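Local coordinates for OsmC family protein (Rhodothermus marinus, PDB 5CML) that probably hydrolyses carboxylic esters through this alpha/beta-hydrolase esterase domain, one part of a longer protein that also carries an OsmC domain, at residues A18-P23 and G58-R63; F221-D225 and F239-V243. All coordinates share one frame; numbering follows the deposited sequence.

Contact 1: A18-P23 and G58-R63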
loop_
_atom_site.group_PDB
_atom_site.type_symbol
_atom_site.label_atom_id
_atom_site.label_comp_id
_atom_site.label_asym_id
_atom_site.label_seq_id
_atom_site.Cartn_x
_atom_site.Cartn_y
_atom_site.Cartn_z
ATOM N N ALA A 18 -5.982 -9.709 8.734
ATOM C CA ALA A 18 -4.954 -8.692 8.698
ATOM C C ALA A 18 -4.259 -8.677 10.047
ATOM O O ALA A 18 -4.643 -9.405 10.956
ATOM C CB ALA A 18 -5.551 -7.336 8.373
ATOM N N ARG A 19 -3.216 -7.872 10.149
ATOM C CA ARG A 19 -2.478 -7.707 11.394
ATOM C C ARG A 19 -2.542 -6.240 11.785
ATOM O O ARG A 19 -2.347 -5.370 10.945
ATOM C CB ARG A 19 -1.021 -8.163 11.239
ATOM C CG ARG A 19 -0.871 -9.638 10.909
ATOM C CD ARG A 19 -1.067 -10.513 12.124
ATOM N NE ARG A 19 0.219 -10.837 12.733
ATOM C CZ ARG A 19 0.380 -11.355 13.951
ATOM N NH1 ARG A 19 -0.670 -11.607 14.722
ATOM N NH2 ARG A 19 1.604 -11.608 14.401
ATOM N N LEU A 20 -2.855 -5.987 13.052
ATOM C CA LEU A 20 -2.961 -4.641 13.586
ATOM C C LEU A 20 -1.840 -4.409 14.593
ATOM O O LEU A 20 -1.744 -5.104 15.598
ATOM C CB LEU A 20 -4.332 -4.433 14.244
ATOM C CG LEU A 20 -4.552 -3.074 14.896
ATOM C CD1 LEU A 20 -4.487 -1.965 13.868
ATOM C CD2 LEU A 20 -5.880 -3.064 15.638
ATOM N N ASP A 21 -0.976 -3.454 14.284
ATOM C CA ASP A 21 0.173 -3.123 15.116
ATOM C C ASP A 21 -0.149 -1.850 15.884
ATOM O O ASP A 21 -0.477 -0.824 15.273
ATOM C CB ASP A 21 1.422 -2.913 14.251
ATOM C CG ASP A 21 1.838 -4.161 13.475
ATOM O OD1 ASP A 21 1.406 -5.276 13.798
ATOM O OD2 ASP A 21 2.633 -4.028 12.523
ATOM N N LEU A 22 -0.139 -1.936 17.213
ATOM C CA LEU A 22 -0.577 -0.844 18.067
ATOM C C LEU A 22 0.608 -0.208 18.789
ATOM O O LEU A 22 1.540 -0.911 19.170
ATOM C CB LEU A 22 -1.584 -1.367 19.090
ATOM C CG LEU A 22 -2.889 -1.909 18.485
ATOM C CD1 LEU A 22 -3.615 -2.742 19.483
ATOM C CD2 LEU A 22 -3.788 -0.779 17.995
ATOM N N PRO A 23 0.573 1.117 19.003
ATOM C CA PRO A 23 1.678 1.779 19.701
ATOM C C PRO A 23 1.499 1.692 21.219
ATOM O O PRO A 23 0.439 1.233 21.691
ATOM C CB PRO A 23 1.558 3.216 19.226
ATOM C CG PRO A 23 0.135 3.425 19.078
ATOM C CD PRO A 23 -0.422 2.105 18.551
ATOM N N GLY A 58 4.061 6.455 17.379
ATOM C CA GLY A 58 2.723 6.597 17.924
ATOM C C GLY A 58 1.581 6.220 16.998
ATOM O O GLY A 58 0.412 6.387 17.352
ATOM N N TYR A 59 1.902 5.715 15.811
ATOM C CA TYR A 59 0.860 5.278 14.876
ATOM C C TYR A 59 0.365 3.883 15.196
ATOM O O TYR A 59 1.103 3.062 15.748
ATOM C CB TYR A 59 1.383 5.265 13.436
ATOM C CG TYR A 59 1.751 6.595 12.852
ATOM C CD1 TYR A 59 3.006 7.147 13.064
ATOM C CD2 TYR A 59 0.865 7.272 12.022
ATOM C CE1 TYR A 59 3.357 8.356 12.487
ATOM C CE2 TYR A 59 1.195 8.479 11.444
ATOM C CZ TYR A 59 2.452 9.020 11.683
ATOM O OH TYR A 59 2.801 10.222 11.126
ATOM N N ALA A 60 -0.888 3.610 14.832
ATOM C CA ALA A 60 -1.358 2.242 14.724
ATOM C C ALA A 60 -1.381 1.904 13.256
ATOM O O ALA A 60 -1.732 2.753 12.441
ATOM C CB ALA A 60 -2.760 2.067 15.367
ATOM N N VAL A 61 -1.034 0.667 12.924
ATOM C CA VAL A 61 -0.891 0.257 11.520
ATOM C C VAL A 61 -1.650 -1.041 11.251
ATOM O O VAL A 61 -1.381 -2.066 11.898
ATOM C CB VAL A 61 0.602 0.043 11.135
ATOM C CG1 VAL A 61 0.720 -0.302 9.665
ATOM C CG2 VAL A 61 1.461 1.279 11.420
ATOM N N LEU A 62 -2.590 -0.994 10.307
ATOM C CA LEU A 62 -3.267 -2.201 9.837
ATOM C C LEU A 62 -2.556 -2.670 8.569
ATOM O O LEU A 62 -2.651 -2.040 7.507
ATOM C CB LEU A 62 -4.750 -1.953 9.565
ATOM C CG LEU A 62 -5.572 -3.190 9.172
ATOM C CD1 LEU A 62 -5.693 -4.170 10.352
ATOM C CD2 LEU A 62 -6.946 -2.793 8.701
ATOM N N ARG A 63 -1.855 -3.786 8.688
ATOM C CA ARG A 63 -1.160 -4.376 7.559
ATOM C C ARG A 63 -2.100 -5.275 6.806
ATOM O O ARG A 63 -2.651 -6.230 7.361
ATOM C CB ARG A 63 0.045 -5.168 8.034
ATOM C CG ARG A 63 1.133 -4.307 8.591
ATOM C CD ARG A 63 2.311 -5.128 8.971
ATOM N NE ARG A 63 2.221 -5.664 10.328
ATOM C CZ ARG A 63 2.384 -6.942 10.646
ATOM N NH1 ARG A 63 2.580 -7.863 9.696
ATOM N NH2 ARG A 63 2.325 -7.302 11.923
HETATM O O HOH W 1 3.025 -10.498 12.048
#

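Contact 2: F221-D225 and F239-V243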
loop_
_atom_site.group_PDB
_atom_site.type_symbol
_atom_site.label_atom_id
_atom_site.label_comp_id
_atom_site.label_asym_id
_atom_site.label_seq_id
_atom_site.Cartn_x
_atom_site.Cartn_y
_atom_site.Cartn_z
ATOM N N PHE A 221 9.154 13.239 -2.866
ATOM C CA PHE A 221 9.805 12.043 -3.366
ATOM C C PHE A 221 11.061 11.749 -2.554
ATOM O O PHE A 221 11.879 12.630 -2.377
ATOM C CB PHE A 221 10.213 12.182 -4.849
ATOM C CG PHE A 221 11.077 11.057 -5.302
ATOM C CD1 PHE A 221 10.513 9.839 -5.626
ATOM C CD2 PHE A 221 12.460 11.172 -5.313
ATOM C CE1 PHE A 221 11.304 8.767 -5.981
ATOM C CE2 PHE A 221 13.256 10.105 -5.657
ATOM C CZ PHE A 221 12.695 8.902 -5.989
ATOM N N VAL A 222 11.204 10.512 -2.091
ATOM C CA VAL A 222 12.411 10.075 -1.397
ATOM C C VAL A 222 13.026 8.885 -2.123
ATOM O O VAL A 222 12.370 7.862 -2.380
ATOM C CB VAL A 222 12.097 9.727 0.084
ATOM C CG1 VAL A 222 13.293 9.009 0.785
ATOM C CG2 VAL A 222 11.727 10.995 0.797
ATOM N N SER A 223 14.294 9.048 -2.472
ATOM C CA SER A 223 15.051 8.012 -3.139
ATOM C C SER A 223 15.481 6.886 -2.200
ATOM O O SER A 223 16.000 7.140 -1.094
ATOM C CB SER A 223 16.289 8.632 -3.797
ATOM O OG SER A 223 17.091 7.639 -4.382
ATOM N N LEU A 224 15.297 5.644 -2.643
ATOM C CA LEU A 224 15.754 4.473 -1.867
ATOM C C LEU A 224 17.125 3.927 -2.330
ATOM O O LEU A 224 17.491 2.803 -2.002
ATOM C CB LEU A 224 14.706 3.354 -1.927
ATOM C CG LEU A 224 13.332 3.730 -1.379
ATOM C CD1 LEU A 224 12.348 2.551 -1.397
ATOM C CD2 LEU A 224 13.488 4.271 0.032
ATOM N N ASP A 225 17.872 4.746 -3.060
ATOM C CA ASP A 225 19.273 4.459 -3.442
ATOM C C ASP A 225 19.461 3.068 -4.085
ATOM O O ASP A 225 19.128 2.893 -5.265
ATOM C CB ASP A 225 20.167 4.638 -2.212
ATOM C CG ASP A 225 21.637 4.638 -2.546
ATOM O OD1 ASP A 225 21.994 4.688 -3.756
ATOM O OD2 ASP A 225 22.439 4.624 -1.581
ATOM N N PHE A 239 14.357 2.886 7.293
ATOM C CA PHE A 239 14.441 4.214 6.692
ATOM C C PHE A 239 13.065 4.662 6.175
ATOM O O PHE A 239 12.593 5.754 6.489
ATOM C CB PHE A 239 15.489 4.125 5.583
ATOM C CG PHE A 239 15.589 5.313 4.667
ATOM C CD1 PHE A 239 15.962 6.563 5.137
ATOM C CD2 PHE A 239 15.438 5.141 3.303
ATOM C CE1 PHE A 239 16.162 7.629 4.261
ATOM C CE2 PHE A 239 15.620 6.213 2.420
ATOM C CZ PHE A 239 15.976 7.455 2.903
ATOM N N VAL A 240 12.417 3.798 5.405
ATOM C CA VAL A 240 11.101 4.121 4.865
ATOM C C VAL A 240 10.126 4.398 6.009
ATOM O O VAL A 240 9.461 5.426 6.024
ATOM C CB VAL A 240 10.564 2.998 3.957
ATOM C CG1 VAL A 240 9.080 3.238 3.591
ATOM C CG2 VAL A 240 11.391 2.917 2.690
ATOM N N GLY A 241 10.079 3.513 6.988
ATOM C CA GLY A 241 9.142 3.666 8.094
ATOM C C GLY A 241 9.375 4.945 8.905
ATOM O O GLY A 241 8.435 5.650 9.242
ATOM N N GLU A 242 10.634 5.263 9.194
ATOM C CA GLU A 242 10.963 6.431 10.030
ATOM C C GLU A 242 10.655 7.737 9.288
ATOM O O GLU A 242 10.079 8.665 9.850
ATOM C CB GLU A 242 12.443 6.385 10.490
ATOM C CG GLU A 242 12.718 5.227 11.427
ATOM C CD GLU A 242 14.130 5.166 11.961
ATOM O OE1 GLU A 242 14.930 6.089 11.699
ATOM O OE2 GLU A 242 14.431 4.202 12.703
ATOM N N VAL A 243 11.027 7.810 8.016
ATOM C CA VAL A 243 10.765 9.008 7.246
ATOM C C VAL A 243 9.266 9.191 7.036
ATOM O O VAL A 243 8.748 10.287 7.162
ATOM C CB VAL A 243 11.494 8.957 5.897
ATOM C CG1 VAL A 243 11.090 10.101 4.993
ATOM C CG2 VAL A 243 13.043 8.980 6.119
#

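Contact 1: A18-P23 and G58-R63
Arg63 grips the carboxylate of Asp21 side-on with two nitrogens, one to each oxygen. NH2 of Arg63 donates to OD1 of Asp21 at 2.9 Å; OD1 lies nearly in the guanidinium plane and is met on its syn lone pair. The second bond, from NE of Arg63 to OD2 of Asp21 at 2.8 Å, is less straight, and NE stands 33° out of the carboxylate plane. The arginine chain bends at chi3 (-87°), which turns its NE edge to the aspartate. CB of Arg19 lies over one face of the same guanidinium, 3.5 Å from NH2 of Arg63. The two arginines run side by side with their planes 78° apart, and a water at the edge of both accepts from NE of Arg19 and NH2 of Arg63, which probably eases their like charges. One shell out, Ser51 of helix 45-56 hydrogen-bonds OD2 of Asp21, while Thr5 of strand 2-9 takes NH1 of Arg19. All three start from strands bonded in register: N of Asp21 gives a nearly linear bond to O of Val61 at 2.8 Å, returned by N of Val61, and Arg19 and Arg63 make the next hydrogen-bonded pair, with a longer bond from N of Arg19. Leu20 and Leu62, the non-hydrogen-bonded pair between, face the other side of the sheet, where CD1 of Leu62 touches CB of Ala18 at 3.7 Å. Beyond Leu22, the Pro23 ring rests on the carbonyls of Gly58 and Tyr59; Gly58's positive phi closes a Schellman motif after helix 45-56. Regular antiparallel pairing thus joins the N-terminal hairpin to strand 59-65, where the parallel part of the alpha/beta-hydrolase sheet begins.

Contact 2: F221-D225 and F239-V243
CD2 of Leu224 wedges between two residues of the helix, 3.6 Å from CG2 of Val240 and 3.7 Å from CE2 of Phe239. This is the close-packed, buried part: with CG of Leu224 anti to its carbonyl carbon (chi1 -60°), the methyl comes near the plane of the Phe239 ring, at its edge. O of Ser223 also lies in that plane, 3.7 Å from CE2 of Phe239. Further in, Ile131 of strand 127-131 backs both Leu224 and Val240. Helix 234-252 thus lies against 219-223, the outermost strand at this end of the alpha/beta-hydrolase sheet, their local axes 10.9 Å apart and running roughly antiparallel. Toward the outside the fit slackens. CG1 of Val222 meets CZ of Phe239 obliquely at 3.8 Å, whereas its CG2 gets no closer than 4.3 Å to CG1 of Val243. Cutting Phe239 back to an alanine is likely to open a gap between strand and helix, leaving Leu224 with Val240 alone across the contact and Val222 with just the distant Val243. CB of Ser223 points away from the helix; there, on the exposed side, its OG accepts a long bond of 3.3 Å from N of Asp225 in an ST turn.

Both segments of contact 1 precede those of contact 2 along the chain, and the two work on different parts of one mixed sheet. Their centres are about 20 Å apart and their nearest atoms about 7 Å, so they do not meet. The first pairs strands 15-22 and 59-65 near the N-terminal edge; the second sets helix 234-252 on strand 219-223 at the far edge, with strands 30-36, 104-108, 127-131 and 192-196 between. The helix spans part of that gap, since Tyr59 packs on its later turns and its OH hydrogen-bonds to O of Gly245. A probable Ser109-His229-Asp200 triad, with Ser109 on a nucleophile elbow as expected for a serine esterase, lies near Leu224 of contact 2 without touching it.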